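Side-chain contacts in ectonucleotide pyrophosphatase/phosphodiesterase family member 5 (Mus musculus, PDB 5VEO), which probably hydrolyses phosphodiester bonds in a restricted range of nucleotide substrates using zinc, and is here an inactive form holding AMP: residues A[89-92]-A[93-96]; A[61-64]-A[65-69]; A[173-176]-A[177-181]. The protein carries 1 engineered substitution. One frame throughout, in Å; residues are numbered along the deposited sequence.

Contact 1: residues A[89-92]-A[93-96]. With AMP (adenosine monophosphate), chain Q; FUC (alpha-L-fucopyranose), chain C.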
ATOM      1  N   SER A  89      13.608   0.567  15.912  1.00 15.69           N
ATOM      2  CA  SER A  89      12.200   0.548  15.564  1.00 13.86           C
ATOM      3  C   SER A  89      11.889   1.494  14.404  1.00 13.28           C
ATOM      4  O   SER A  89      12.572   2.498  14.171  1.00 16.68           O
ATOM      5  CB  SER A  89      11.359   0.948  16.777  1.00 18.74           C
ATOM      6  OG  SER A  89      11.406  -0.043  17.774  1.00 25.40           O
ATOM      7  N   PHE A  90      10.789   1.178  13.722  1.00 12.89           N
ATOM      8  CA  PHE A  90      10.193   1.950  12.637  1.00 13.01           C
ATOM      9  C   PHE A  90       8.713   2.040  12.978  1.00 10.13           C
ATOM     10  O   PHE A  90       8.106   1.023  13.326  1.00 12.35           O
ATOM     11  CB  PHE A  90      10.455   1.215  11.312  1.00 13.08           C
ATOM     12  CG  PHE A  90       9.752   1.757  10.084  1.00 11.10           C
ATOM     13  CD1 PHE A  90      10.502   2.340   9.073  1.00 11.43           C
ATOM     14  CD2 PHE A  90       8.400   1.565   9.872  1.00 13.39           C
ATOM     15  CE1 PHE A  90       9.918   2.767   7.906  1.00 13.16           C
ATOM     16  CE2 PHE A  90       7.794   2.005   8.696  1.00 15.30           C
ATOM     17  CZ  PHE A  90       8.560   2.625   7.718  1.00 13.19           C
ATOM     18  N   SER A  91       8.145   3.245  12.949  1.00 12.37           N
ATOM     19  CA  SER A  91       6.754   3.404  13.359  1.00 12.96           C
ATOM     20  C   SER A  91       6.088   4.528  12.585  1.00 14.12           C
ATOM     21  O   SER A  91       6.414   5.704  12.755  1.00 14.77           O
ATOM     22  CB  SER A  91       6.634   3.671  14.853  1.00 15.30           C
ATOM     23  OG  SER A  91       5.290   4.015  15.136  1.00 21.64           O
ATOM     24  N   LEU A  92       5.102   4.149  11.785  1.00 13.63           N
ATOM     25  CA  LEU A  92       4.364   5.113  10.999  1.00 13.07           C
ATOM     26  C   LEU A  92       3.620   6.092  11.897  1.00 15.06           C
ATOM     27  O   LEU A  92       3.625   7.303  11.646  1.00 16.28           O
ATOM     28  CB  LEU A  92       3.406   4.353  10.091  1.00 12.46           C
ATOM     29  CG  LEU A  92       2.562   5.187   9.161  1.00 17.92           C
ATOM     30  CD1 LEU A  92       3.476   6.019   8.277  1.00 21.80           C
ATOM     31  CD2 LEU A  92       1.692   4.267   8.341  1.00 15.28           C
ATOM     32  N   GLU A  93       3.020   5.589  12.982  1.00 19.59           N
ATOM     33  CA  GLU A  93       2.188   6.432  13.836  1.00 20.95           C
ATOM     34  C   GLU A  93       2.993   7.532  14.509  1.00 20.96           C
ATOM     35  O   GLU A  93       2.435   8.583  14.845  1.00 26.01           O
ATOM     36  CB  GLU A  93       1.477   5.584  14.891  1.00 25.59           C
ATOM     37  CG  GLU A  93       0.364   4.718  14.327  1.00 31.37           C
ATOM     38  CD  GLU A  93       0.873   3.422  13.735  1.00 38.87           C
ATOM     39  OE1 GLU A  93       2.108   3.226  13.732  1.00 30.97           O
ATOM     40  OE2 GLU A  93       0.035   2.602  13.282  1.00 46.83           O
ATOM     41  N   HIS A  94       4.290   7.316  14.725  1.00 18.09           N
ATOM     42  CA  HIS A  94       5.175   8.328  15.284  1.00 18.68           C
ATOM     43  C   HIS A  94       5.938   9.103  14.214  1.00 18.46           C
ATOM     44  O   HIS A  94       6.853   9.869  14.544  1.00 19.69           O
ATOM     45  CB  HIS A  94       6.155   7.667  16.250  1.00 23.06           C
ATOM     46  CG  HIS A  94       5.490   7.026  17.426  1.00 32.12           C
ATOM     47  ND1 HIS A  94       5.680   5.703  17.762  1.00 40.69           N
ATOM     48  CD2 HIS A  94       4.629   7.527  18.342  1.00 39.78           C
ATOM     49  CE1 HIS A  94       4.959   5.413  18.831  1.00 41.48           C
ATOM     50  NE2 HIS A  94       4.309   6.502  19.200  1.00 43.10           N
ATOM     51  N   MET A  95       5.591   8.920  12.947  1.00 16.31           N
ATOM     52  CA  MET A  95       6.323   9.534  11.844  1.00 14.85           C
ATOM     53  C   MET A  95       7.796   9.117  11.851  1.00 15.45           C
ATOM     54  O   MET A  95       8.665   9.844  11.371  1.00 18.41           O
ATOM     55  CB  MET A  95       6.185  11.053  11.903  1.00 22.23           C
ATOM     56  CG  MET A  95       6.204  11.688  10.564  1.00 27.09           C
ATOM     57  SD  MET A  95       5.396  13.286  10.455  1.00 30.32           S
ATOM     58  CE  MET A  95       5.874  13.520   8.740  1.00 24.62           C
ATOM     59  N   ASP A  96       8.070   7.930  12.381  1.00 16.08           N
ATOM     60  CA  ASP A  96       9.434   7.445  12.598  1.00 15.97           C
ATOM     61  C   ASP A  96       9.787   6.436  11.505  1.00 13.73           C
ATOM     62  O   ASP A  96       9.972   5.236  11.752  1.00 15.18           O
ATOM     63  CB  ASP A  96       9.542   6.834  13.994  1.00 16.31           C
ATOM     64  CG  ASP A  96      10.949   6.389  14.350  1.00 20.37           C
ATOM     65  OD1 ASP A  96      11.922   6.866  13.725  1.00 20.44           O
ATOM     66  OD2 ASP A  96      11.072   5.537  15.264  1.00 24.49           O
TER
HETATM   67  P   AMP Q 524      -2.498   2.480   6.369  1.00  7.97           P
HETATM   68  O1P AMP Q 524      -1.637   1.267   6.558  1.00  9.16           O
HETATM   69  O2P AMP Q 524      -3.627   2.541   7.404  1.00  7.94           O
HETATM   70  O3P AMP Q 524      -3.054   2.608   4.953  1.00  8.37           O
HETATM   71  O5' AMP Q 524      -1.597   3.783   6.599  1.00 10.53           O
HETATM   72  C5' AMP Q 524      -1.994   5.019   5.986  1.00 11.55           C
HETATM   73  C4' AMP Q 524      -1.690   6.233   6.820  1.00 10.46           C
HETATM   74  O4' AMP Q 524      -0.294   6.492   6.746  1.00 15.30           O
HETATM   75  C3' AMP Q 524      -2.366   7.505   6.304  1.00 12.73           C
HETATM   76  O3' AMP Q 524      -3.426   7.882   7.155  1.00 20.69           O
HETATM   77  C2' AMP Q 524      -1.267   8.572   6.325  1.00 14.89           C
HETATM   78  O2' AMP Q 524      -1.601   9.756   6.997  1.00 22.33           O
HETATM   79  C1' AMP Q 524      -0.104   7.863   6.988  1.00 16.30           C
HETATM   80  N9  AMP Q 524       1.181   8.250   6.448  1.00 15.95           N
HETATM   81  C8  AMP Q 524       1.640   8.056   5.200  1.00 16.93           C
HETATM   82  N7  AMP Q 524       2.902   8.543   5.097  1.00 15.49           N
HETATM   83  C5  AMP Q 524       3.222   9.039   6.321  1.00 15.19           C
HETATM   84  C6  AMP Q 524       4.395   9.692   6.937  1.00 16.24           C
HETATM   85  N6  AMP Q 524       5.499   9.918   6.201  1.00 17.62           N
HETATM   86  N1  AMP Q 524       4.329  10.049   8.231  1.00 17.15           N
HETATM   87  C2  AMP Q 524       3.242   9.832   8.993  1.00 21.77           C
HETATM   88  N3  AMP Q 524       2.135   9.237   8.518  1.00 19.39           N
HETATM   89  C4  AMP Q 524       2.087   8.848   7.203  1.00 15.36           C
HETATM   90  C1  FUC C   5      15.379   2.401  21.560  1.00 28.19           C
HETATM   91  C2  FUC C   5      14.807   2.935  20.254  1.00 28.84           C
HETATM   92  C3  FUC C   5      15.030   1.942  19.147  1.00 27.11           C
HETATM   93  C4  FUC C   5      14.391   0.609  19.540  1.00 22.89           C
HETATM   94  C5  FUC C   5      14.998   0.135  20.861  1.00 26.95           C
HETATM   95  C6  FUC C   5      14.319  -1.105  21.414  1.00 25.81           C
HETATM   96  O2  FUC C   5      15.393   4.148  19.908  1.00 32.89           O
HETATM   97  O3  FUC C   5      14.404   2.422  17.962  1.00 24.95           O
HETATM   98  O4  FUC C   5      12.972   0.786  19.669  1.00 27.53           O
HETATM   99  O5  FUC C   5      14.872   1.131  21.876  1.00 29.42           O
HETATM  100  O   HOH W   1      13.578   4.759  13.169  1.00 24.62           O

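Contact 2: residues A[61-64]-A[65-69]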
ATOM      1  N   ASN A  61       2.741  -2.220   0.955  1.00  7.18           N
ATOM      2  CA  ASN A  61       2.143  -2.282  -0.375  1.00  6.78           C
ATOM      3  C   ASN A  61       2.596  -1.162  -1.293  1.00  4.83           C
ATOM      4  O   ASN A  61       2.807  -1.405  -2.484  1.00  8.61           O
ATOM      5  CB  ASN A  61       0.631  -2.359  -0.250  1.00  5.50           C
ATOM      6  CG  ASN A  61       0.220  -3.779  -0.093  1.00  8.81           C
ATOM      7  OD1 ASN A  61       0.086  -4.493  -1.086  1.00  8.65           O
ATOM      8  ND2 ASN A  61       0.151  -4.248   1.150  1.00  8.81           N
ATOM      9  N   HIS A  62       2.818   0.045  -0.770  1.00  6.99           N
ATOM     10  CA  HIS A  62       3.337   1.093  -1.636  1.00  6.45           C
ATOM     11  C   HIS A  62       4.776   0.787  -2.044  1.00  9.22           C
ATOM     12  O   HIS A  62       5.163   1.041  -3.189  1.00 10.37           O
ATOM     13  CB  HIS A  62       3.243   2.465  -0.969  1.00  7.53           C
ATOM     14  CG  HIS A  62       1.853   3.040  -0.898  1.00  8.45           C
ATOM     15  ND1 HIS A  62       1.030   2.846   0.183  1.00  8.19           N
ATOM     16  CD2 HIS A  62       1.157   3.824  -1.764  1.00  8.39           C
ATOM     17  CE1 HIS A  62      -0.114   3.486  -0.009  1.00  5.93           C
ATOM     18  NE2 HIS A  62      -0.063   4.088  -1.185  1.00  6.13           N
ATOM     19  N   TYR A  63       5.577   0.195  -1.146  1.00  7.93           N
ATOM     20  CA  TYR A  63       6.947  -0.108  -1.556  1.00  9.15           C
ATOM     21  C   TYR A  63       6.973  -1.248  -2.576  1.00  8.11           C
ATOM     22  O   TYR A  63       7.812  -1.241  -3.490  1.00  9.32           O
ATOM     23  CB  TYR A  63       7.826  -0.419  -0.350  1.00  8.77           C
ATOM     24  CG  TYR A  63       9.316  -0.062  -0.537  1.00  8.53           C
ATOM     25  CD1 TYR A  63       9.701   1.120  -1.164  1.00 10.32           C
ATOM     26  CD2 TYR A  63      10.315  -0.884  -0.029  1.00 10.05           C
ATOM     27  CE1 TYR A  63      11.036   1.457  -1.299  1.00 11.21           C
ATOM     28  CE2 TYR A  63      11.665  -0.549  -0.164  1.00 11.31           C
ATOM     29  CZ  TYR A  63      12.009   0.623  -0.809  1.00 11.66           C
ATOM     30  OH  TYR A  63      13.335   1.015  -0.948  1.00 14.82           O
ATOM     31  N   THR A  64       6.038  -2.200  -2.476  1.00  9.49           N
ATOM     32  CA  THR A  64       5.906  -3.207  -3.525  1.00  9.49           C
ATOM     33  C   THR A  64       5.611  -2.565  -4.878  1.00  9.43           C
ATOM     34  O   THR A  64       6.146  -2.993  -5.906  1.00 10.94           O
ATOM     35  CB  THR A  64       4.817  -4.217  -3.147  1.00 10.17           C
ATOM     36  OG1 THR A  64       5.325  -5.059  -2.111  1.00  9.92           O
ATOM     37  CG2 THR A  64       4.404  -5.091  -4.342  1.00  9.98           C
ATOM     38  N   LEU A  65       4.770  -1.540  -4.908  1.00  9.55           N
ATOM     39  CA  LEU A  65       4.416  -0.942  -6.186  1.00  9.15           C
ATOM     40  C   LEU A  65       5.628  -0.346  -6.881  1.00 10.52           C
ATOM     41  O   LEU A  65       5.662  -0.299  -8.112  1.00 12.87           O
ATOM     42  CB  LEU A  65       3.345   0.127  -5.991  1.00  9.64           C
ATOM     43  CG  LEU A  65       1.957  -0.366  -5.551  1.00  9.59           C
ATOM     44  CD1 LEU A  65       0.964   0.788  -5.503  1.00 12.40           C
ATOM     45  CD2 LEU A  65       1.425  -1.486  -6.428  1.00 12.29           C
ATOM     46  N   VAL A  66       6.623   0.114  -6.121  1.00 10.28           N
ATOM     47  CA  VAL A  66       7.775   0.802  -6.706  1.00 10.35           C
ATOM     48  C   VAL A  66       9.038  -0.059  -6.699  1.00 10.35           C
ATOM     49  O   VAL A  66      10.110   0.419  -7.116  1.00 12.91           O
ATOM     50  CB  VAL A  66       8.026   2.167  -6.039  1.00 11.14           C
ATOM     51  CG1 VAL A  66       6.814   3.065  -6.227  1.00 12.98           C
ATOM     52  CG2 VAL A  66       8.385   2.049  -4.541  1.00 11.35           C
ATOM     53  N   THR A  67       8.926  -1.344  -6.326  1.00 10.60           N
ATOM     54  CA  THR A  67      10.033  -2.302  -6.383  1.00 12.89           C
ATOM     55  C   THR A  67       9.697  -3.609  -7.086  1.00 12.26           C
ATOM     56  O   THR A  67      10.624  -4.296  -7.536  1.00 14.95           O
ATOM     57  CB  THR A  67      10.542  -2.668  -4.978  1.00 12.18           C
ATOM     58  OG1 THR A  67       9.524  -3.368  -4.254  1.00 11.69           O
ATOM     59  CG2 THR A  67      10.988  -1.441  -4.193  1.00 13.85           C
ATOM     60  N   GLY A  68       8.422  -3.988  -7.175  1.00 11.49           N
ATOM     61  CA  GLY A  68       8.042  -5.268  -7.737  1.00 13.46           C
ATOM     62  C   GLY A  68       8.348  -6.445  -6.848  1.00 12.23           C
ATOM     63  O   GLY A  68       8.285  -7.589  -7.319  1.00 15.80           O
ATOM     64  N   LEU A  69       8.656  -6.198  -5.574  1.00 11.51           N
ATOM     65  CA  LEU A  69       9.101  -7.225  -4.646  1.00 11.84           C
ATOM     66  C   LEU A  69       8.057  -7.520  -3.579  1.00 12.28           C
ATOM     67  O   LEU A  69       7.309  -6.644  -3.150  1.00 12.37           O
ATOM     68  CB  LEU A  69      10.385  -6.800  -3.949  1.00 14.64           C
ATOM     69  CG  LEU A  69      11.637  -6.721  -4.841  1.00 12.71           C
ATOM     70  CD1 LEU A  69      12.745  -5.985  -4.108  1.00 16.74           C
ATOM     71  CD2 LEU A  69      12.068  -8.103  -5.240  1.00 16.34           C
TER

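Contact 3: residues A[173-176]-A[177-181]. With ZN (zinc ion), chain D; ZN (zinc ion), chain F; AMP (adenosine monophosphate), chain Q.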
ATOM      1  N   TRP A 173      -3.047  10.240  -1.716  1.00  7.26           N
ATOM      2  CA  TRP A 173      -4.113  10.851  -0.926  1.00  6.32           C
ATOM      3  C   TRP A 173      -4.584   9.850   0.124  1.00  9.06           C
ATOM      4  O   TRP A 173      -4.639   8.647  -0.153  1.00  7.40           O
ATOM      5  CB  TRP A 173      -5.269  11.285  -1.832  1.00  8.22           C
ATOM      6  CG  TRP A 173      -6.361  12.076  -1.177  1.00 10.06           C
ATOM      7  CD1 TRP A 173      -7.686  11.738  -1.093  1.00 11.30           C
ATOM      8  CD2 TRP A 173      -6.231  13.343  -0.526  1.00  9.21           C
ATOM      9  NE1 TRP A 173      -8.383  12.726  -0.445  1.00 11.95           N
ATOM     10  CE2 TRP A 173      -7.514  13.719  -0.080  1.00  7.86           C
ATOM     11  CE3 TRP A 173      -5.152  14.196  -0.278  1.00 11.85           C
ATOM     12  CZ2 TRP A 173      -7.746  14.903   0.609  1.00 13.74           C
ATOM     13  CZ3 TRP A 173      -5.380  15.382   0.391  1.00 13.61           C
ATOM     14  CH2 TRP A 173      -6.669  15.723   0.835  1.00 14.44           C
ATOM     15  N   GLU A 174      -4.932  10.350   1.327  1.00  7.21           N
ATOM     16  CA  GLU A 174      -5.183   9.500   2.495  1.00  7.32           C
ATOM     17  C   GLU A 174      -6.606   8.952   2.572  1.00  5.71           C
ATOM     18  O   GLU A 174      -6.884   8.099   3.441  1.00  7.91           O
ATOM     19  CB  GLU A 174      -4.879  10.277   3.773  1.00  9.34           C
ATOM     20  CG  GLU A 174      -3.414  10.669   3.932  1.00 11.21           C
ATOM     21  CD  GLU A 174      -2.978  11.899   3.137  1.00  7.56           C
ATOM     22  OE1 GLU A 174      -1.745  12.156   3.104  1.00 10.23           O
ATOM     23  OE2 GLU A 174      -3.854  12.628   2.599  1.00 10.39           O
ATOM     24  N   GLU A 175      -7.504   9.432   1.718  1.00  7.32           N
ATOM     25  CA  GLU A 175      -8.859   8.889   1.625  1.00  7.18           C
ATOM     26  C   GLU A 175      -8.978   7.963   0.418  1.00  5.07           C
ATOM     27  O   GLU A 175      -8.335   8.203  -0.625  1.00  6.74           O
ATOM     28  CB  GLU A 175      -9.887  10.014   1.526  1.00  8.50           C
ATOM     29  CG  GLU A 175     -10.050  10.826   2.792  1.00  9.93           C
ATOM     30  CD  GLU A 175     -10.830  10.119   3.908  1.00 10.76           C
ATOM     31  OE1 GLU A 175     -10.901   8.871   3.940  1.00 10.97           O
ATOM     32  OE2 GLU A 175     -11.357  10.845   4.779  1.00 15.12           O
ATOM     33  N   PRO A 176      -9.850   6.936   0.527  1.00  6.25           N
ATOM     34  CA  PRO A 176     -10.869   6.715   1.557  1.00  6.08           C
ATOM     35  C   PRO A 176     -10.447   5.864   2.781  1.00  5.08           C
ATOM     36  O   PRO A 176     -11.295   5.480   3.581  1.00  6.48           O
ATOM     37  CB  PRO A 176     -11.968   6.006   0.766  1.00  7.98           C
ATOM     38  CG  PRO A 176     -11.219   5.188  -0.211  1.00  7.98           C
ATOM     39  CD  PRO A 176     -10.056   6.047  -0.628  1.00  8.29           C
ATOM     40  N   ASP A 177      -9.141   5.635   2.944  1.00  5.92           N
ATOM     41  CA  ASP A 177      -8.641   4.879   4.097  1.00  6.01           C
ATOM     42  C   ASP A 177      -9.065   5.505   5.424  1.00  7.09           C
ATOM     43  O   ASP A 177      -9.558   4.813   6.328  1.00  7.60           O
ATOM     44  CB  ASP A 177      -7.120   4.774   4.019  1.00  6.18           C
ATOM     45  CG  ASP A 177      -6.530   3.978   5.159  1.00  5.12           C
ATOM     46  OD1 ASP A 177      -6.590   2.730   5.109  1.00  8.75           O
ATOM     47  OD2 ASP A 177      -5.970   4.591   6.105  1.00 10.06           O
ATOM     48  N   ASP A 178      -8.841   6.813   5.579  1.00  6.69           N
ATOM     49  CA  ASP A 178      -9.071   7.466   6.868  1.00  9.20           C
ATOM     50  C   ASP A 178     -10.517   7.299   7.319  1.00  8.67           C
ATOM     51  O   ASP A 178     -10.791   6.879   8.449  1.00  9.95           O
ATOM     52  CB  ASP A 178      -8.733   8.954   6.768  1.00 13.95           C
ATOM     53  CG  ASP A 178      -7.276   9.251   7.026  1.00 30.69           C
ATOM     54  OD1 ASP A 178      -6.540   8.340   7.455  1.00 36.59           O
ATOM     55  OD2 ASP A 178      -6.874  10.409   6.811  1.00 36.98           O
ATOM     56  N   THR A 179     -11.459   7.665   6.457  1.00  8.48           N
ATOM     57  CA  THR A 179     -12.866   7.534   6.814  1.00  9.17           C
ATOM     58  C   THR A 179     -13.282   6.067   6.914  1.00 10.94           C
ATOM     59  O   THR A 179     -14.106   5.707   7.765  1.00 10.15           O
ATOM     60  CB  THR A 179     -13.715   8.305   5.802  1.00 12.83           C
ATOM     61  OG1 THR A 179     -13.444   9.708   5.936  1.00 15.82           O
ATOM     62  CG2 THR A 179     -15.196   8.059   6.029  1.00 17.24           C
ATOM     63  N   GLY A 180     -12.751   5.209   6.040  1.00  8.88           N
ATOM     64  CA  GLY A 180     -13.038   3.783   6.145  1.00  7.83           C
ATOM     65  C   GLY A 180     -12.722   3.219   7.520  1.00  5.95           C
ATOM     66  O   GLY A 180     -13.487   2.424   8.073  1.00  7.57           O
ATOM     67  N   HIS A 181     -11.590   3.628   8.096  1.00  5.76           N
ATOM     68  CA  HIS A 181     -11.266   3.214   9.460  1.00  4.98           C
ATOM     69  C   HIS A 181     -12.311   3.709  10.450  1.00  6.81           C
ATOM     70  O   HIS A 181     -12.713   2.980  11.360  1.00  8.96           O
ATOM     71  CB  HIS A 181      -9.903   3.745   9.880  1.00  6.99           C
ATOM     72  CG  HIS A 181      -8.732   3.016   9.301  1.00  5.19           C
ATOM     73  ND1 HIS A 181      -8.459   1.694   9.577  1.00  6.67           N
ATOM     74  CD2 HIS A 181      -7.739   3.441   8.481  1.00  5.05           C
ATOM     75  CE1 HIS A 181      -7.353   1.335   8.951  1.00  5.79           C
ATOM     76  NE2 HIS A 181      -6.887   2.379   8.290  1.00  5.44           N
TER
HETATM   77 ZN    ZN D 501      -5.477   2.242   6.850  1.00  7.05          ZN
HETATM   78 ZN    ZN F 503      -4.370   9.726   7.808  0.54 34.53          ZN
HETATM   79  P   AMP Q 524      -2.498   2.480   6.369  1.00  7.97           P
HETATM   80  O1P AMP Q 524      -1.637   1.267   6.558  1.00  9.16           O
HETATM   81  O2P AMP Q 524      -3.627   2.541   7.404  1.00  7.94           O
HETATM   82  O3P AMP Q 524      -3.054   2.608   4.953  1.00  8.37           O
HETATM   83  O5' AMP Q 524      -1.597   3.783   6.599  1.00 10.53           O
HETATM   84  C5' AMP Q 524      -1.994   5.019   5.986  1.00 11.55           C
HETATM   85  C4' AMP Q 524      -1.690   6.233   6.820  1.00 10.46           C
HETATM   86  O4' AMP Q 524      -0.294   6.492   6.746  1.00 15.30           O
HETATM   87  C3' AMP Q 524      -2.366   7.505   6.304  1.00 12.73           C
HETATM   88  O3' AMP Q 524      -3.426   7.882   7.155  1.00 20.69           O
HETATM   89  C2' AMP Q 524      -1.267   8.572   6.325  1.00 14.89           C
HETATM   90  O2' AMP Q 524      -1.601   9.756   6.997  1.00 22.33           O
HETATM   91  C1' AMP Q 524      -0.104   7.863   6.988  1.00 16.30           C
HETATM   92  N9  AMP Q 524       1.181   8.250   6.448  1.00 15.95           N
HETATM   93  C8  AMP Q 524       1.640   8.056   5.200  1.00 16.93           C
HETATM   94  N7  AMP Q 524       2.902   8.543   5.097  1.00 15.49           N
HETATM   95  C5  AMP Q 524       3.222   9.039   6.321  1.00 15.19           C
HETATM   96  C6  AMP Q 524       4.395   9.692   6.937  1.00 16.24           C
HETATM   97  N6  AMP Q 524       5.499   9.918   6.201  1.00 17.62           N
HETATM   98  N1  AMP Q 524       4.329  10.049   8.231  1.00 17.15           N
HETATM   99  C2  AMP Q 524       3.242   9.832   8.993  1.00 21.77           C
HETATM  100  N3  AMP Q 524       2.135   9.237   8.518  1.00 19.39           N
HETATM  101  C4  AMP Q 524       2.087   8.848   7.203  1.00 15.36           C
HETATM  102  O   HOH W   2      -5.209   7.164   5.294  1.00 32.23           O
HETATM  103  O   HOH W   3      -9.166  12.780   5.897  1.00 47.46           O
HETATM  104  O   HOH W   4      -3.686   9.360  10.036  1.00 53.93           O
HETATM  105  O   HOH W   5      -4.076  11.234   9.751  1.00 36.29           O
HETATM  106  O   HOH W   6      -5.829  11.494   8.435  1.00 52.83           O

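Contact 1: residues A[89-92]-A[93-96]
A G1 beta bulge closes the tight turn that follows strand 88-91, with M95 and D96 both facing S91. M95 adopts the left-handed backbone conformation (phi 58°) usual for the first residue of such a bulge. S91 and D96 form an antiparallel hydrogen-bonded pair: S91 N gives to D96 O at 3.0 Å, and D96 N returns a bond to S91 O at 2.8 Å. Inside the turn, M95 N binds L92 O at 2.9 Å. D96 O does double duty, since it also lies over one face of the F90 ring. With OG anti to the backbone N (chi1 171°), S91 approaches the H94 imidazole obliquely, OG standing 3.1 Å from ND1 of H94; the same hydroxyl is hydrogen-bonded to D80. The turn also helps to line the nucleotide pocket. L92 brings CD1 to 3.3 Å from C4 of the AMP base, and M95 puts CG 3.4 Å from N1 of the same base. At the far end, S89 binds a fucose of the attached glycan through both its backbone N and OG. One water ties the ends together there, donating to S89 O and to D96 OD1, each at 2.7 Å.

Contact 2: residues A[61-64]-A[65-69]
Y63 lays one face of its ring against the methyl of T67: CG2 of T67 sits 3.9 Å from the centroid of the Y63 ring and only 4° off the normal, a CH-pi contact almost dead centre. V66 adds CG2 from an oblique direction, 3.7 Å from CD1 of Y63. What sets the methyl over the ring is the rotation of T67. Its OG1 lies between the backbone N and the carbonyl carbon (chi1 65°), where it donates to Y63 O at 2.8 Å and leaves CG2 on the ring side. Y63 O is thus gripped by two donors on opposite faces of its carbonyl plane, T67 OG1 and V66 N. T67 OG1 works as an acceptor too, taking L69 N at 3.2 Å in an ST turn that stitches the end of the helix. A valine in place of T67 would probably leave L69 N without this acceptor and strip one donor from Y63 O, making the turn less firmly held. The chain leaves helical geometry at G68, whose phi is positive (73°), while its N still reaches back to T64 O at 2.8 Å. T64 OG1 then donates to L69 O at 2.7 Å, so side chains from both segments hold the turn; T64 OG1 is also bonded to H74 NE2. This is the C-terminal part of helix 58-67 and the turn that follows it. Helix 109-115 packs on V66 through I109 and W110, and H74 of helix 71-74 meets the Y63 ring edge-to-face. H62 gives ND1 to O of the engineered A58 and, towards the central sheet, binds S20 OG of strand 16-21 through NE2.

Contact 3: residues A[173-176]-A[177-181]
E174 meets the incoming helix through its backbone, E174 O accepting D178 N at 3.2 Å. Its side chain turns elsewhere: CG brushes O2' of AMP, and the carboxylate is engaged by Y143 and by a salt bridge to R152. Next comes E175, which folds back over the first turn of the helix because its chain bends at chi2 (-75°). Both carboxylate oxygens then clasp T179, each met on its syn side and somewhat out of the carboxylate plane. OE1 of E175 takes T179 N at 2.8 Å in a nearly straight bond (172°), and OE2 of E175 takes T179 OG1 at 2.6 Å. P176 follows through a cis peptide bond and stands at the N-cap, its O accepting G180 N at 2.9 Å.

The turn so fixed presents three zinc ligands. D177 chelates one zinc ion with OD1 at 2.1 Å and, less closely, OD2 at 2.5 Å. One helical turn on, H181 adds NE2 to that zinc at 2.0 Å, with H325 and O2P of AMP completing the site. D178 points to a second zinc, bound by its OD1 at 2.6 Å together with E145 and O3' of AMP. This is a strand-to-helix connection of the alkaline phosphatase superfamily fold: it leaves strand 168-173 of the central mixed sheet and enters helix 177-183, while V193 of helix 190-210 packs against E175, P176 and T179.

The three contacts surround one active site without touching each other: their centres lie 19 to 20 Å apart, and their nearest atoms are about 7 to 8 Å apart. AMP spans the gap between contacts 1 and 3. Its base rests by the bulge of contact 1, while its phosphate and ribose reach the two zinc ions that contact 3 helps to bind. Contact 2 belongs to the helix that begins at the engineered A58, whose N binds AMP and which probably replaces the catalytic threonine. The side chain of H62 in contact 2 comes about 5 Å from a zinc ion, and that of D177 in contact 3 stands about 4 Å from a zinc it does not bind.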